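Local structure of CRISPR-associated endoribonuclease Cse3 (Thermus thermophilus, 2Y8Y) at residues A[129-139]-A[195-203]. The protein is a CRISPR-associated endoribonuclease that binds and cleaves CRISPR transcripts into crRNA and retains the product after processing. Residues are numbered along the deposited sequence; the frame is centred on the assembly and turned at random.
Sequences WLERRLEEGGF and TLRRGVGPG. With nucleotides of chain B.
Arg133 and Trp129, one turn apart on a helix, meet the glycine-rich loop at Val200 and Gly201, and the RNA backbone lies across the same surface. Val200 CG1 packs 3.7 Å from Arg133 CB, while Trp129 presents its rim: Gly201 CA sits at the ring edge, in plane, 3.9 Å from CZ2. The Arg133 guanidinium is sandwiched, with Gly201 N over one face and OP1 of G14 of chain B 3.0 Å above the other. Arg133 NH2 donates to OP2 of G15 of chain B (2.8 Å, 149°), and with G14 over the face the group meets two successive phosphates, one of them by a hydrogen bond. Arg132 approaches the G14 phosphate edge-on, its NH1 reaching OP1 at 2.8 Å and 164°. Farther along, the bent Arg198 adds a weak bond from NH1 to OP1 of G16 of chain B. The contact joins helix 123-136 to the end of helix 189-198 and the glycine-rich loop that follows it, in the second half of a ferredoxin-like Cas6-family protein, where this loop is characteristic of the family. With CG beside the backbone N (chi1 -66°), Arg133 lays that methylene 3.4 Å above the centre of the Trp129 ring, and bends further out turn the guanidinium toward the RNA. Glu136 joins Arg132 and Arg133 in a salt-bridge network, by charge alone at Arg133 NE, since OE2 lies well out of the guanidinium plane. A Schellman motif, with Gly138 at positive phi, turns the chain into Phe139; Thr195 OG1 lies 2.7 Å from Gly137 O, but Arg191 O competes for its single proton. Phe139 CZ packs against Leu196 CD2, and both side chains touch Leu211.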
# COMPACT_ATOMS: atom_id res chain seq x y z
N TRP A 129 -13.20 9.44 3.48
CA TRP A 129 -11.79 9.51 3.80
C TRP A 129 -10.97 9.27 2.52
O TRP A 129 -10.06 10.04 2.21
CB TRP A 129 -11.44 8.46 4.86
CG TRP A 129 -9.97 8.40 5.23
CD1 TRP A 129 -9.35 9.14 6.19
CD2 TRP A 129 -8.96 7.54 4.68
NE1 TRP A 129 -8.02 8.80 6.28
CE2 TRP A 129 -7.76 7.81 5.36
CE3 TRP A 129 -8.96 6.57 3.66
CZ2 TRP A 129 -6.56 7.17 5.06
CZ3 TRP A 129 -7.75 5.91 3.37
CH2 TRP A 129 -6.57 6.22 4.07
N LEU A 130 -11.29 8.22 1.78
CA LEU A 130 -10.56 7.93 0.54
C LEU A 130 -10.65 9.13 -0.40
O LEU A 130 -9.65 9.53 -0.98
CB LEU A 130 -11.14 6.69 -0.14
CG LEU A 130 -10.49 6.36 -1.48
CD1 LEU A 130 -9.04 5.89 -1.31
CD2 LEU A 130 -11.34 5.31 -2.12
N GLU A 131 -11.84 9.69 -0.55
CA GLU A 131 -12.01 10.83 -1.46
C GLU A 131 -11.12 11.99 -1.04
O GLU A 131 -10.48 12.64 -1.89
CB GLU A 131 -13.47 11.27 -1.54
CG GLU A 131 -14.34 10.27 -2.26
CD GLU A 131 -15.82 10.55 -2.10
OE1 GLU A 131 -16.20 11.24 -1.13
OE2 GLU A 131 -16.61 10.04 -2.93
N ARG A 132 -11.11 12.29 0.25
CA ARG A 132 -10.30 13.40 0.75
C ARG A 132 -8.80 13.13 0.56
O ARG A 132 -8.06 14.01 0.14
CB ARG A 132 -10.61 13.66 2.23
CG ARG A 132 -9.90 14.87 2.80
CD ARG A 132 -10.20 15.08 4.29
NE ARG A 132 -9.75 13.96 5.11
CZ ARG A 132 -8.48 13.70 5.40
NH1 ARG A 132 -7.51 14.47 4.93
NH2 ARG A 132 -8.17 12.65 6.16
N ARG A 133 -8.36 11.92 0.89
CA ARG A 133 -6.95 11.58 0.73
C ARG A 133 -6.53 11.70 -0.73
O ARG A 133 -5.45 12.22 -1.03
CB ARG A 133 -6.64 10.15 1.21
CG ARG A 133 -6.81 9.88 2.72
CD ARG A 133 -5.98 10.80 3.60
NE ARG A 133 -4.54 10.73 3.36
CZ ARG A 133 -3.64 10.50 4.32
NH1 ARG A 133 -4.02 10.27 5.57
NH2 ARG A 133 -2.35 10.46 4.01
N LEU A 134 -7.36 11.19 -1.63
CA LEU A 134 -7.00 11.22 -3.05
C LEU A 134 -6.94 12.67 -3.51
O LEU A 134 -6.00 13.08 -4.19
CB LEU A 134 -8.00 10.43 -3.89
CG LEU A 134 -7.89 8.91 -3.74
CD1 LEU A 134 -8.96 8.22 -4.56
CD2 LEU A 134 -6.50 8.42 -4.14
N GLU A 135 -7.93 13.47 -3.13
CA GLU A 135 -7.98 14.84 -3.59
C GLU A 135 -6.80 15.65 -3.06
O GLU A 135 -6.15 16.39 -3.81
CB GLU A 135 -9.33 15.47 -3.23
CG GLU A 135 -10.45 14.91 -4.07
CD GLU A 135 -11.81 15.11 -3.44
OE1 GLU A 135 -11.89 15.80 -2.40
OE2 GLU A 135 -12.80 14.57 -3.99
N GLU A 136 -6.50 15.52 -1.77
CA GLU A 136 -5.37 16.28 -1.24
C GLU A 136 -4.06 15.78 -1.85
O GLU A 136 -3.08 16.52 -1.90
CB GLU A 136 -5.33 16.23 0.29
CG GLU A 136 -5.01 14.89 0.87
CD GLU A 136 -4.96 14.91 2.39
OE1 GLU A 136 -5.31 15.96 2.98
OE2 GLU A 136 -4.54 13.89 2.97
N GLY A 137 -4.08 14.54 -2.34
CA GLY A 137 -2.92 13.93 -2.95
C GLY A 137 -2.79 14.04 -4.46
O GLY A 137 -1.94 13.37 -5.04
N GLY A 138 -3.63 14.86 -5.10
CA GLY A 138 -3.46 15.13 -6.53
C GLY A 138 -4.26 14.24 -7.47
O GLY A 138 -4.05 14.29 -8.68
N PHE A 139 -5.16 13.44 -6.92
CA PHE A 139 -6.05 12.59 -7.70
C PHE A 139 -7.51 12.99 -7.43
O PHE A 139 -7.78 13.86 -6.60
CB PHE A 139 -5.89 11.13 -7.26
CG PHE A 139 -4.54 10.50 -7.60
CD1 PHE A 139 -4.26 10.09 -8.89
CD2 PHE A 139 -3.61 10.23 -6.59
CE1 PHE A 139 -3.06 9.47 -9.19
CE2 PHE A 139 -2.41 9.60 -6.89
CZ PHE A 139 -2.15 9.22 -8.19
N THR A 195 2.19 11.22 -3.95
CA THR A 195 1.26 10.33 -3.27
C THR A 195 1.59 8.85 -3.54
O THR A 195 1.60 8.04 -2.61
CB THR A 195 -0.18 10.65 -3.68
OG1 THR A 195 -0.48 11.99 -3.29
CG2 THR A 195 -1.18 9.68 -3.04
N LEU A 196 1.86 8.50 -4.79
CA LEU A 196 2.24 7.11 -5.10
C LEU A 196 3.50 6.70 -4.36
O LEU A 196 3.61 5.58 -3.89
CB LEU A 196 2.42 6.90 -6.60
CG LEU A 196 1.21 7.09 -7.50
CD1 LEU A 196 1.63 6.81 -8.93
CD2 LEU A 196 0.09 6.13 -7.12
N ARG A 197 4.48 7.60 -4.30
CA ARG A 197 5.75 7.28 -3.65
C ARG A 197 5.63 7.20 -2.12
O ARG A 197 6.40 6.50 -1.48
CB ARG A 197 6.82 8.32 -4.03
CG ARG A 197 7.14 8.31 -5.52
CD ARG A 197 8.06 9.47 -5.93
NE ARG A 197 9.35 9.41 -5.24
CZ ARG A 197 10.37 8.65 -5.63
NH1 ARG A 197 10.28 7.88 -6.71
NH2 ARG A 197 11.49 8.67 -4.92
N ARG A 198 4.70 7.95 -1.54
CA ARG A 198 4.57 8.01 -0.08
C ARG A 198 3.64 6.95 0.45
O ARG A 198 3.84 6.45 1.55
CB ARG A 198 4.02 9.38 0.34
CG ARG A 198 3.59 9.47 1.82
CD ARG A 198 4.74 9.18 2.81
NE ARG A 198 5.83 10.13 2.62
CZ ARG A 198 7.10 9.90 2.95
NH1 ARG A 198 7.44 8.75 3.51
NH2 ARG A 198 8.02 10.82 2.72
N GLY A 199 2.63 6.59 -0.33
CA GLY A 199 1.56 5.76 0.19
C GLY A 199 0.48 6.61 0.84
O GLY A 199 0.64 7.83 1.00
N VAL A 200 -0.61 5.96 1.20
CA VAL A 200 -1.81 6.66 1.69
C VAL A 200 -2.32 6.10 3.02
O VAL A 200 -2.89 5.00 3.07
CB VAL A 200 -2.94 6.59 0.65
CG1 VAL A 200 -4.16 7.35 1.14
CG2 VAL A 200 -2.46 7.16 -0.69
N GLY A 201 -2.15 6.88 4.08
CA GLY A 201 -2.74 6.54 5.37
C GLY A 201 -1.83 5.71 6.27
O GLY A 201 -0.73 5.31 5.87
N PRO A 202 -2.28 5.45 7.50
CA PRO A 202 -1.48 4.73 8.48
C PRO A 202 -1.33 3.24 8.18
O PRO A 202 -1.97 2.71 7.27
CB PRO A 202 -2.22 4.98 9.81
CG PRO A 202 -3.58 5.46 9.44
CD PRO A 202 -3.59 5.88 8.00
N GLY A 203 -0.47 2.58 8.95
CA GLY A 203 -0.25 1.15 8.77
C GLY A 203 0.72 0.77 7.66
O GLY A 203 0.70 -0.37 7.20
P G B 14 -4.56 13.81 6.90
OP1 G B 14 -4.99 13.41 5.55
OP2 G B 14 -4.98 12.97 8.05
O5' G B 14 -2.99 14.00 6.95
C5' G B 14 -2.33 14.81 5.99
C4' G B 14 -0.90 15.07 6.37
O4' G B 14 -0.84 15.80 7.63
C3' G B 14 -0.06 13.85 6.65
O3' G B 14 0.34 13.18 5.48
C2' G B 14 1.09 14.45 7.43
O2' G B 14 1.95 15.19 6.58
C1' G B 14 0.33 15.43 8.33
N9 G B 14 -0.07 14.77 9.58
C8 G B 14 -1.29 14.20 9.92
N7 G B 14 -1.24 13.62 11.09
C5 G B 14 0.07 13.78 11.52
C6 G B 14 0.71 13.34 12.71
O6 G B 14 0.24 12.71 13.66
N1 G B 14 2.06 13.71 12.73
C2 G B 14 2.70 14.41 11.72
N2 G B 14 4.00 14.68 11.92
N3 G B 14 2.11 14.82 10.61
C4 G B 14 0.80 14.47 10.58
P G B 15 0.57 11.59 5.49
OP1 G B 15 0.89 11.20 4.09
OP2 G B 15 -0.59 10.96 6.15
O5' G B 15 1.85 11.41 6.41
C5' G B 15 3.12 11.85 5.97
C4' G B 15 4.16 11.69 7.04
O4' G B 15 3.77 12.41 8.24
C3' G B 15 4.39 10.29 7.56
O3' G B 15 5.08 9.46 6.65
C2' G B 15 5.16 10.58 8.84
O2' G B 15 6.47 11.04 8.53
C1' G B 15 4.35 11.77 9.37
N9 G B 15 3.27 11.29 10.25
C8 G B 15 1.93 11.12 9.99
N7 G B 15 1.29 10.59 11.00
C5 G B 15 2.27 10.36 11.95
C6 G B 15 2.18 9.80 13.25
O6 G B 15 1.19 9.38 13.83
N1 G B 15 3.43 9.76 13.88
C2 G B 15 4.60 10.19 13.33
N2 G B 15 5.70 10.06 14.10
N3 G B 15 4.70 10.73 12.13
C4 G B 15 3.50 10.77 11.50
P G B 16 4.93 7.86 6.73
OP1 G B 16 5.65 7.31 5.55
OP2 G B 16 3.49 7.54 6.91
O5' G B 16 5.70 7.49 8.07
C5' G B 16 7.10 7.68 8.18
C4' G B 16 7.59 7.29 9.55
O4' G B 16 6.91 8.06 10.57
C3' G B 16 7.35 5.85 9.97
O3' G B 16 8.26 4.94 9.39
C2' G B 16 7.47 5.94 11.49
O2' G B 16 8.83 6.06 11.87
C1' G B 16 6.78 7.27 11.75
N9 G B 16 5.35 7.07 12.04
C8 G B 16 4.27 7.26 11.20
N7 G B 16 3.14 6.96 11.79
C5 G B 16 3.50 6.53 13.06
C6 G B 16 2.70 6.08 14.14
O6 G B 16 1.47 5.96 14.20
N1 G B 16 3.47 5.75 15.25
C2 G B 16 4.84 5.86 15.31
N2 G B 16 5.41 5.49 16.48
N3 G B 16 5.60 6.28 14.31
C4 G B 16 4.86 6.60 13.23